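Local coordinates for myosin-I heavy chain (Dictyostelium discoideum, PDB 5EJR), which is an actin-based motor with ATPase activity that takes part in the early steps of phagocytosis and in adhesion, represented here by a MyTH4-FERM unit of its tail, at residues Q8-S11 and T12-S16; Q326-D329 and E330-G334; L373-Q376 and I377-S380. All coordinates share one frame; numbering follows the deposited sequence.

Interaction 1. Residues Q8-S11 and T12-S16; sequences QWAS and TRFRS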
ATOM      1  N   GLN A   8     -10.644 -35.893  16.818  1.00 49.51           N
ATOM      2  CA  GLN A   8     -11.500 -35.755  18.006  1.00 50.06           C
ATOM      3  C   GLN A   8     -12.337 -34.478  17.925  1.00 52.69           C
ATOM      4  O   GLN A   8     -13.517 -34.497  18.287  1.00 52.55           O
ATOM      5  CB  GLN A   8     -10.673 -35.755  19.290  1.00 51.86           C
ATOM      6  CG  GLN A   8     -10.186 -37.143  19.715  1.00 66.77           C
ATOM      7  CD  GLN A   8      -9.246 -37.094  20.899  1.00 93.50           C
ATOM      8  OE1 GLN A   8      -9.354 -36.241  21.795  1.00 92.77           O
ATOM      9  NE2 GLN A   8      -8.311 -38.033  20.942  1.00 85.35           N
ATOM     10  N   TRP A   9     -11.724 -33.374  17.419  1.00 47.23           N
ATOM     11  CA  TRP A   9     -12.376 -32.082  17.212  1.00 45.31           C
ATOM     12  C   TRP A   9     -13.418 -32.217  16.090  1.00 48.73           C
ATOM     13  O   TRP A   9     -14.526 -31.714  16.222  1.00 47.59           O
ATOM     14  CB  TRP A   9     -11.317 -30.996  16.884  1.00 42.82           C
ATOM     15  CG  TRP A   9     -11.881 -29.653  16.498  1.00 42.80           C
ATOM     16  CD1 TRP A   9     -12.106 -28.588  17.321  1.00 44.88           C
ATOM     17  CD2 TRP A   9     -12.267 -29.233  15.183  1.00 42.22           C
ATOM     18  NE1 TRP A   9     -12.617 -27.532  16.599  1.00 43.20           N
ATOM     19  CE2 TRP A   9     -12.701 -27.892  15.281  1.00 45.05           C
ATOM     20  CE3 TRP A   9     -12.244 -29.846  13.920  1.00 43.93           C
ATOM     21  CZ2 TRP A   9     -13.131 -27.165  14.168  1.00 44.69           C
ATOM     22  CZ3 TRP A   9     -12.698 -29.137  12.823  1.00 45.17           C
ATOM     23  CH2 TRP A   9     -13.146 -27.814  12.953  1.00 45.28           C
ATOM     24  N   ALA A  10     -13.056 -32.889  14.994  1.00 46.15           N
ATOM     25  CA  ALA A  10     -13.923 -33.097  13.839  1.00 46.25           C
ATOM     26  C   ALA A  10     -15.074 -34.079  14.109  1.00 52.12           C
ATOM     27  O   ALA A  10     -16.083 -34.017  13.407  1.00 50.66           O
ATOM     28  CB  ALA A  10     -13.104 -33.583  12.665  1.00 46.81           C
ATOM     29  N   SER A  11     -14.919 -34.981  15.115  1.00 51.41           N
ATOM     30  CA  SER A  11     -15.917 -36.002  15.478  1.00 52.76           C
ATOM     31  C   SER A  11     -17.326 -35.438  15.736  1.00 58.08           C
ATOM     32  O   SER A  11     -18.314 -36.036  15.307  1.00 58.30           O
ATOM     33  CB  SER A  11     -15.440 -36.833  16.666  1.00 56.18           C
ATOM     34  OG  SER A  11     -15.621 -36.165  17.907  1.00 63.48           O
ATOM     35  N   THR A  12     -17.402 -34.262  16.389  1.00 54.77           N
ATOM     36  CA  THR A  12     -18.653 -33.580  16.752  1.00 54.02           C
ATOM     37  C   THR A  12     -18.961 -32.347  15.868  1.00 56.62           C
ATOM     38  O   THR A  12     -19.811 -31.532  16.253  1.00 56.63           O
ATOM     39  CB  THR A  12     -18.582 -33.170  18.239  1.00 61.29           C
ATOM     40  OG1 THR A  12     -17.525 -32.218  18.416  1.00 60.59           O
ATOM     41  CG2 THR A  12     -18.381 -34.355  19.175  1.00 58.79           C
ATOM     42  N   ARG A  13     -18.265 -32.184  14.713  1.00 50.61           N
ATOM     43  CA  ARG A  13     -18.426 -31.005  13.845  1.00 47.74           C
ATOM     44  C   ARG A  13     -18.483 -31.312  12.351  1.00 50.48           C
ATOM     45  O   ARG A  13     -19.207 -30.637  11.621  1.00 49.91           O
ATOM     46  CB  ARG A  13     -17.321 -29.963  14.118  1.00 44.55           C
ATOM     47  CG  ARG A  13     -17.267 -29.416  15.547  1.00 48.72           C
ATOM     48  CD  ARG A  13     -15.975 -28.658  15.788  1.00 49.25           C
ATOM     49  NE  ARG A  13     -15.925 -27.999  17.098  1.00 49.01           N
ATOM     50  CZ  ARG A  13     -15.456 -28.557  18.208  1.00 62.10           C
ATOM     51  NH1 ARG A  13     -15.016 -29.810  18.197  1.00 48.11           N
ATOM     52  NH2 ARG A  13     -15.442 -27.876  19.345  1.00 53.25           N
ATOM     53  N   PHE A  14     -17.698 -32.287  11.880  1.00 47.55           N
ATOM     54  CA  PHE A  14     -17.684 -32.639  10.460  1.00 47.12           C
ATOM     55  C   PHE A  14     -18.977 -33.355  10.089  1.00 51.56           C
ATOM     56  O   PHE A  14     -19.530 -34.079  10.919  1.00 50.82           O
ATOM     57  CB  PHE A  14     -16.469 -33.533  10.135  1.00 48.84           C
ATOM     58  CG  PHE A  14     -15.270 -32.864   9.491  1.00 48.93           C
ATOM     59  CD1 PHE A  14     -14.755 -31.674  10.000  1.00 50.70           C
ATOM     60  CD2 PHE A  14     -14.615 -33.461   8.418  1.00 50.79           C
ATOM     61  CE1 PHE A  14     -13.631 -31.073   9.421  1.00 50.51           C
ATOM     62  CE2 PHE A  14     -13.484 -32.862   7.842  1.00 52.92           C
ATOM     63  CZ  PHE A  14     -13.004 -31.671   8.345  1.00 49.91           C
ATOM     64  N   ARG A  15     -19.447 -33.151   8.850  1.00 48.18           N
ATOM     65  CA  ARG A  15     -20.651 -33.784   8.315  1.00 49.11           C
ATOM     66  C   ARG A  15     -20.494 -35.314   8.334  1.00 55.71           C
ATOM     67  O   ARG A  15     -21.357 -36.005   8.882  1.00 55.76           O
ATOM     68  CB  ARG A  15     -20.935 -33.304   6.881  1.00 48.95           C
ATOM     69  CG  ARG A  15     -21.307 -31.828   6.759  1.00 51.57           C
ATOM     70  CD  ARG A  15     -21.979 -31.556   5.431  1.00 50.97           C
ATOM     71  NE  ARG A  15     -22.091 -30.126   5.129  1.00 53.59           N
ATOM     72  CZ  ARG A  15     -23.083 -29.339   5.543  1.00 69.32           C
ATOM     73  NH1 ARG A  15     -24.044 -29.823   6.322  1.00 57.30           N
ATOM     74  NH2 ARG A  15     -23.109 -28.058   5.200  1.00 54.43           N
ATOM     75  N   SER A  16     -19.359 -35.821   7.783  1.00 53.26           N
ATOM     76  CA  SER A  16     -19.006 -37.245   7.672  1.00 54.49           C
ATOM     77  C   SER A  16     -19.013 -37.995   9.002  1.00 61.82           C
ATOM     78  O   SER A  16     -19.425 -39.157   9.036  1.00 62.33           O
ATOM     79  CB  SER A  16     -17.669 -37.422   6.956  1.00 55.61           C
ATOM     80  OG  SER A  16     -16.600 -36.893   7.724  1.00 56.91           O
TER
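The carbonyl oxygen of Ala10 is gripped by two backbone donors near the end of helix 5-11, where the chain turns into the next helix. Phe14 N reaches Ala10 O at 2.8 Å, close to straight at the hydrogen, while Arg13 N, 3.1 Å from Ala10 O, comes from well above the carbonyl plane. The two bonds tie Arg13 and Phe14 back to the last turn of the helix, although Thr12, Arg13 and Phe14 are no longer helical.

The side chain of Arg13 then folds over that turn. With CG beside its own backbone N (chi1 -60°) and the chain extended to NE, the guanidinium lies flat on the indole of Trp9, the planes 3° apart and the centres 3.8 Å apart. Arg13 CZ sits over the five-membered ring as a cation-pi contact, and Arg13 CD adds a CH-pi contact, 3.7 Å from the centroid of that Trp9 ring. Rotation of the group is fixed at its edge: Arg13 NH1 donates to Trp9 O at 2.8 Å, and this oxygen lies in the guanidinium plane and offers a lone pair.

Phe14 turns its ring face to the methyl group of Ala10, with Phe14 CD1 3.7 Å from Ala10 CB, and its CE1 meets the edge of the indole at Trp9 CZ3. Phe14 is also the N-cap residue of helix 15-25, so this short connection joins helix 5-11 to that helix. Helix 104-113, in the MyTH4 sequence range, packs against the Trp9 and Phe14 rings through Cys109, and Phe42 from a loop meets the ring of Phe14.

Interaction 2. Residues Q326-D329 and E330-G334; sequences QIRD and EWMKG. With EDO (1,2-ethanediol), chain H.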
ATOM      1  N   GLN A 326      12.442  18.270  -5.879  1.00 15.80           N
ATOM      2  CA  GLN A 326      10.981  18.039  -5.881  1.00 15.07           C
ATOM      3  C   GLN A 326      10.218  19.284  -6.339  1.00 17.72           C
ATOM      4  O   GLN A 326       9.313  19.155  -7.151  1.00 15.11           O
ATOM      5  CB  GLN A 326      10.485  17.577  -4.498  1.00 15.48           C
ATOM      6  CG  GLN A 326       8.992  17.307  -4.454  1.00 21.78           C
ATOM      7  CD  GLN A 326       8.608  16.713  -3.131  1.00 26.22           C
ATOM      8  OE1 GLN A 326       9.224  15.772  -2.655  1.00 14.66           O
ATOM      9  NE2 GLN A 326       7.609  17.272  -2.499  1.00 15.45           N
ATOM     10  N   ILE A 327      10.594  20.467  -5.848  1.00 14.04           N
ATOM     11  CA  ILE A 327       9.901  21.714  -6.219  1.00 13.20           C
ATOM     12  C   ILE A 327      10.199  22.043  -7.693  1.00 15.75           C
ATOM     13  O   ILE A 327       9.310  22.505  -8.403  1.00 14.43           O
ATOM     14  CB  ILE A 327      10.316  22.859  -5.263  1.00 15.14           C
ATOM     15  CG1 ILE A 327       9.877  22.499  -3.804  1.00 15.16           C
ATOM     16  CG2 ILE A 327       9.686  24.205  -5.712  1.00 15.10           C
ATOM     17  CD1 ILE A 327      10.716  23.236  -2.739  1.00 11.56           C
ATOM     18  N   ARG A 328      11.448  21.812  -8.130  1.00 13.17           N
ATOM     19  CA  ARG A 328      11.870  22.052  -9.517  1.00 13.89           C
ATOM     20  C   ARG A 328      11.064  21.155 -10.458  1.00 16.48           C
ATOM     21  O   ARG A 328      10.598  21.631 -11.483  1.00 15.81           O
ATOM     22  CB  ARG A 328      13.375  21.794  -9.724  1.00 13.62           C
ATOM     23  CG  ARG A 328      13.891  22.500 -11.005  1.00 17.27           C
ATOM     24  CD  ARG A 328      15.211  21.885 -11.452  1.00 22.43           C
ATOM     25  NE  ARG A 328      15.848  22.634 -12.544  1.00 19.11           N
ATOM     26  CZ  ARG A 328      15.620  22.408 -13.843  1.00 28.43           C
ATOM     27  NH1 ARG A 328      14.741  21.491 -14.220  1.00 14.60           N
ATOM     28  NH2 ARG A 328      16.264  23.112 -14.771  1.00 15.27           N
ATOM     29  N   ASP A 329      10.870  19.879 -10.085  1.00 14.75           N
ATOM     30  CA  ASP A 329      10.099  18.905 -10.871  1.00 15.38           C
ATOM     31  C   ASP A 329       8.642  19.311 -11.005  1.00 18.22           C
ATOM     32  O   ASP A 329       8.064  19.225 -12.108  1.00 18.79           O
ATOM     33  CB  ASP A 329      10.250  17.496 -10.289  1.00 18.13           C
ATOM     34  CG  ASP A 329       9.425  16.468 -11.031  1.00 34.34           C
ATOM     35  OD1 ASP A 329       9.878  16.006 -12.097  1.00 35.63           O
ATOM     36  OD2 ASP A 329       8.309  16.153 -10.560  1.00 39.90           O
ATOM     37  N   GLU A 330       8.040  19.800  -9.890  1.00 12.77           N
ATOM     38  CA  GLU A 330       6.647  20.275  -9.882  1.00 12.23           C
ATOM     39  C   GLU A 330       6.517  21.511 -10.772  1.00 15.95           C
ATOM     40  O   GLU A 330       5.511  21.658 -11.499  1.00 14.10           O
ATOM     41  CB  GLU A 330       6.210  20.613  -8.439  1.00 13.14           C
ATOM     42  CG  GLU A 330       6.021  19.354  -7.612  1.00 23.08           C
ATOM     43  CD  GLU A 330       5.948  19.601  -6.116  1.00 38.93           C
ATOM     44  OE1 GLU A 330       5.405  18.733  -5.402  1.00 29.37           O
ATOM     45  OE2 GLU A 330       6.463  20.640  -5.647  1.00 32.60           O
ATOM     46  N   TRP A 331       7.521  22.415 -10.695  1.00 11.57           N
ATOM     47  CA  TRP A 331       7.578  23.592 -11.558  1.00 11.96           C
ATOM     48  C   TRP A 331       7.639  23.108 -13.026  1.00 15.07           C
ATOM     49  O   TRP A 331       6.897  23.634 -13.858  1.00 14.75           O
ATOM     50  CB  TRP A 331       8.828  24.419 -11.267  1.00 10.73           C
ATOM     51  CG  TRP A 331       9.164  25.456 -12.311  1.00 10.80           C
ATOM     52  CD1 TRP A 331      10.195  25.416 -13.207  1.00 12.66           C
ATOM     53  CD2 TRP A 331       8.433  26.654 -12.590  1.00 10.92           C
ATOM     54  NE1 TRP A 331      10.155  26.525 -14.025  1.00 11.71           N
ATOM     55  CE2 TRP A 331       9.068  27.293 -13.681  1.00 14.13           C
ATOM     56  CE3 TRP A 331       7.271  27.238 -12.044  1.00 13.46           C
ATOM     57  CZ2 TRP A 331       8.635  28.534 -14.180  1.00 14.33           C
ATOM     58  CZ3 TRP A 331       6.839  28.465 -12.540  1.00 15.81           C
ATOM     59  CH2 TRP A 331       7.488  29.072 -13.635  1.00 16.53           C
ATOM     60  N   MET A 332       8.507  22.131 -13.331  1.00 11.37           N
ATOM     61  CA  MET A 332       8.655  21.644 -14.724  1.00 14.18           C
ATOM     62  C   MET A 332       7.429  20.878 -15.259  1.00 21.70           C
ATOM     63  O   MET A 332       7.260  20.799 -16.474  1.00 21.77           O
ATOM     64  CB  MET A 332       9.934  20.830 -14.925  1.00 15.23           C
ATOM     65  CG  MET A 332      11.182  21.695 -14.961  1.00 18.02           C
ATOM     66  SD  MET A 332      11.154  23.182 -16.017  1.00 20.56           S
ATOM     67  CE  MET A 332      11.160  22.453 -17.708  1.00 18.22           C
ATOM     68  N   LYS A 333       6.584  20.343 -14.357  1.00 19.27           N
ATOM     69  CA  LYS A 333       5.327  19.652 -14.678  1.00 19.03           C
ATOM     70  C   LYS A 333       4.144  20.622 -14.740  1.00 24.68           C
ATOM     71  O   LYS A 333       3.009  20.195 -14.944  1.00 26.58           O
ATOM     72  CB  LYS A 333       5.040  18.544 -13.668  1.00 20.84           C
ATOM     73  CG  LYS A 333       5.798  17.263 -13.929  1.00 26.58           C
ATOM     74  CD  LYS A 333       5.712  16.392 -12.674  1.00 34.18           C
ATOM     75  CE  LYS A 333       6.267  15.003 -12.894  1.00 46.34           C
ATOM     76  NZ  LYS A 333       7.644  15.053 -13.460  1.00 44.37           N
ATOM     77  N   GLY A 334       4.404  21.910 -14.579  1.00 19.02           N
ATOM     78  CA  GLY A 334       3.374  22.939 -14.680  1.00 19.38           C
ATOM     79  C   GLY A 334       2.438  23.024 -13.486  1.00 26.45           C
ATOM     80  O   GLY A 334       1.358  23.601 -13.599  1.00 25.59           O
TER
HETATM   81  C1  EDO H2407       5.589  22.113  -2.421  1.00 29.55           C
HETATM   82  O1  EDO H2407       4.235  21.715  -2.417  1.00 29.58           O
HETATM   83  C2  EDO H2407       6.650  20.969  -2.414  1.00 28.11           C
HETATM   84  O2  EDO H2407       6.273  19.768  -3.061  1.00 26.62           O
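Lys333 reaches back one helical turn to Asp329, and its side chain can be followed atom by atom. Lys333 CB and CG both lie 3.5 Å from Asp329 O, the carbonyl that also receives the Lys333 backbone N-H. Lys333 CD passes 3.4 Å from Asp329 OD2, and CE stays beside the same oxygen. A bend at the last torsion (chi4 53°) turns Lys333 NZ onto the carboxylate, where it forms a salt bridge to Asp329 OD1 at 2.8 Å on the syn side, 19° out of plane; a weak bond to OD2 accompanies it.

Asp329 lies in the last turn of helix 317-332 and Lys333 just beyond its end, in the helical central lobe (F2) of the FERM domain. Gly334, with positive phi, ends the helix in a Schellman motif, its N bonded back to Trp331 O.

On another side of the helix, the Glu330 carboxylate and the Gln326 amide stand with their planes 72° apart and share O2 of a 1,2-ethanediol, probably from the crystallisation liquor. Gln326 NE2 donates to O2 at 2.9 Å, and both Glu330 carboxylate oxygens lie 2.7 Å from O2. Arg295 forms a salt bridge with Glu330 OE1 and Tyr336 binds OE2, which would be expected to favour the charged carboxylate; Arg296 N holds Gln326 OE1.

Arg328 and Met332 run side by side in the same direction, Arg328 NH1 lying 3.6 Å from Met332 CG, while NH2 bonds to Gln371 O. The Trp331 ring packs on Ser344, Ile347 and Leu351 of helix 341-355, its NE1 donating to Val372 O, and Ile327 packs on helix 402-416.

Interaction 3. Residues L373-Q376 and I377-S380; sequences LPDQ and ILNS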
ATOM      1  N   LEU A 373      11.439  26.021 -18.310  1.00 14.55           N
ATOM      2  CA  LEU A 373      10.059  26.510 -18.258  1.00 15.28           C
ATOM      3  C   LEU A 373       9.153  25.356 -18.604  1.00 19.70           C
ATOM      4  O   LEU A 373       9.443  24.684 -19.595  1.00 18.78           O
ATOM      5  CB  LEU A 373       9.783  27.613 -19.280  1.00 17.01           C
ATOM      6  CG  LEU A 373      10.168  29.023 -19.011  1.00 23.44           C
ATOM      7  CD1 LEU A 373       9.698  29.879 -20.188  1.00 24.04           C
ATOM      8  CD2 LEU A 373       9.557  29.555 -17.663  1.00 22.89           C
ATOM      9  N   PRO A 374       8.042  25.115 -17.863  1.00 16.23           N
ATOM     10  CA  PRO A 374       7.127  24.028 -18.274  1.00 17.36           C
ATOM     11  C   PRO A 374       6.304  24.479 -19.488  1.00 19.32           C
ATOM     12  O   PRO A 374       6.089  25.682 -19.660  1.00 18.08           O
ATOM     13  CB  PRO A 374       6.210  23.856 -17.056  1.00 18.65           C
ATOM     14  CG  PRO A 374       6.180  25.220 -16.429  1.00 23.21           C
ATOM     15  CD  PRO A 374       7.542  25.834 -16.670  1.00 18.26           C
ATOM     16  N   ASP A 375       5.763  23.528 -20.269  1.00 16.60           N
ATOM     17  CA  ASP A 375       4.931  23.849 -21.452  1.00 17.72           C
ATOM     18  C   ASP A 375       3.743  24.728 -21.125  1.00 21.07           C
ATOM     19  O   ASP A 375       3.412  25.618 -21.899  1.00 17.77           O
ATOM     20  CB  ASP A 375       4.440  22.563 -22.138  1.00 18.93           C
ATOM     21  CG  ASP A 375       5.535  21.748 -22.795  1.00 27.89           C
ATOM     22  OD1 ASP A 375       6.716  22.210 -22.802  1.00 28.84           O
ATOM     23  OD2 ASP A 375       5.229  20.656 -23.300  1.00 31.13           O
ATOM     24  N   GLN A 376       3.096  24.489 -19.965  1.00 18.58           N
ATOM     25  CA  GLN A 376       1.918  25.232 -19.505  1.00 19.65           C
ATOM     26  C   GLN A 376       2.142  26.758 -19.459  1.00 24.21           C
ATOM     27  O   GLN A 376       1.276  27.534 -19.864  1.00 24.68           O
ATOM     28  CB  GLN A 376       1.466  24.679 -18.133  1.00 21.78           C
ATOM     29  CG  GLN A 376       0.927  23.246 -18.189  1.00 38.72           C
ATOM     30  CD  GLN A 376       1.945  22.113 -18.100  1.00 54.26           C
ATOM     31  OE1 GLN A 376       3.178  22.291 -18.207  1.00 32.19           O
ATOM     32  NE2 GLN A 376       1.432  20.895 -17.910  1.00 52.61           N
ATOM     33  N   ILE A 377       3.340  27.186 -19.035  1.00 20.21           N
ATOM     34  CA  ILE A 377       3.745  28.596 -18.985  1.00 17.89           C
ATOM     35  C   ILE A 377       4.242  29.035 -20.387  1.00 18.75           C
ATOM     36  O   ILE A 377       3.936  30.133 -20.838  1.00 17.71           O
ATOM     37  CB  ILE A 377       4.889  28.727 -17.923  1.00 20.10           C
ATOM     38  CG1 ILE A 377       4.390  28.449 -16.452  1.00 21.08           C
ATOM     39  CG2 ILE A 377       5.633  30.048 -18.027  1.00 18.78           C
ATOM     40  CD1 ILE A 377       3.431  29.375 -15.907  1.00 27.72           C
ATOM     41  N   LEU A 378       5.094  28.219 -21.001  1.00 15.98           N
ATOM     42  CA  LEU A 378       5.693  28.476 -22.314  1.00 16.76           C
ATOM     43  C   LEU A 378       4.607  28.813 -23.360  1.00 19.56           C
ATOM     44  O   LEU A 378       4.827  29.683 -24.193  1.00 18.14           O
ATOM     45  CB  LEU A 378       6.509  27.241 -22.787  1.00 16.70           C
ATOM     46  CG  LEU A 378       7.133  27.320 -24.223  1.00 20.87           C
ATOM     47  CD1 LEU A 378       8.259  28.378 -24.292  1.00 21.31           C
ATOM     48  CD2 LEU A 378       7.743  25.969 -24.623  1.00 19.92           C
ATOM     49  N   ASN A 379       3.450  28.129 -23.290  1.00 15.38           N
ATOM     50  CA  ASN A 379       2.304  28.301 -24.177  1.00 16.57           C
ATOM     51  C   ASN A 379       1.813  29.726 -24.338  1.00 19.21           C
ATOM     52  O   ASN A 379       1.243  30.060 -25.382  1.00 19.66           O
ATOM     53  CB  ASN A 379       1.136  27.433 -23.673  1.00 19.62           C
ATOM     54  CG  ASN A 379       1.293  26.000 -24.026  1.00 19.98           C
ATOM     55  OD1 ASN A 379       2.274  25.615 -24.667  1.00 19.96           O
ATOM     56  ND2 ASN A 379       0.419  25.148 -23.483  1.00 16.45           N
ATOM     57  N   SER A 380       2.001  30.561 -23.317  1.00 17.31           N
ATOM     58  CA  SER A 380       1.457  31.917 -23.333  1.00 19.27           C
ATOM     59  C   SER A 380       2.184  32.897 -24.286  1.00 22.76           C
ATOM     60  O   SER A 380       1.606  33.915 -24.620  1.00 25.21           O
ATOM     61  CB  SER A 380       1.362  32.484 -21.913  1.00 22.83           C
ATOM     62  OG  SER A 380       2.582  33.060 -21.469  1.00 29.99           O
TER
HETATM   63  O   HOH W   1      -1.397  26.640 -21.365  1.00 32.64           O
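Ile377 folds back onto Leu373 and Pro374 at the start of the short helix 375-378, in the helical F2 lobe of the FERM domain, where Pro374 occupies the N-cap position. The apolar contacts divide between the two branches of Ile377. Ile377 CG1 lies beside the proline ring, 3.7 Å from Pro374 CG, whereas Ile377 CG2, anti to the backbone N, meets Leu373 CD2 at 4.0 Å, the two side chains crossing at about a right angle. Trp386 of helix 383-394 packs on both Leu373 and Ile377, and Ser344 of helix 341-355 also touches both.

Backbone hydrogen bonds close the turn. Leu378 N reaches Pro374 O at 3.0 Å, nearly straight at the hydrogen (173°) and in the carbonyl plane; Ile377 N adds a weak bond to the same oxygen. Asn379 N continues the pattern to Asp375 O at 2.9 Å.

Asp375 OD1 forms a salt bridge with Arg370 NH2, just before this segment.

One water bridges the two segments, donating to Gln376 O and accepting from Asn379 ND2, at 3.2 Å from each of those two atoms.

Overall arrangement
Along the chain the three contacts come in series. Interaction 1 lies near the N-terminus, where helices 5-11 and 15-25 meet; interactions 2 and 3 both belong to the FERM region, on the opposite side of the chain's centre. The centre of interaction 1 is about 65 Å from that of interaction 2 and about 73 Å from that of interaction 3, reflecting the elongated MyTH4-FERM tail unit. Interactions 2 and 3 are neighbours, their centres about 12 Å apart. Pro374 CG packs 3.1 Å from Trp331 O, and Met332 CE lies 3.4 Å from Leu373 O, joining the end of helix 317-332 to the entry of helix 375-378, with helix 341-355 packing against both.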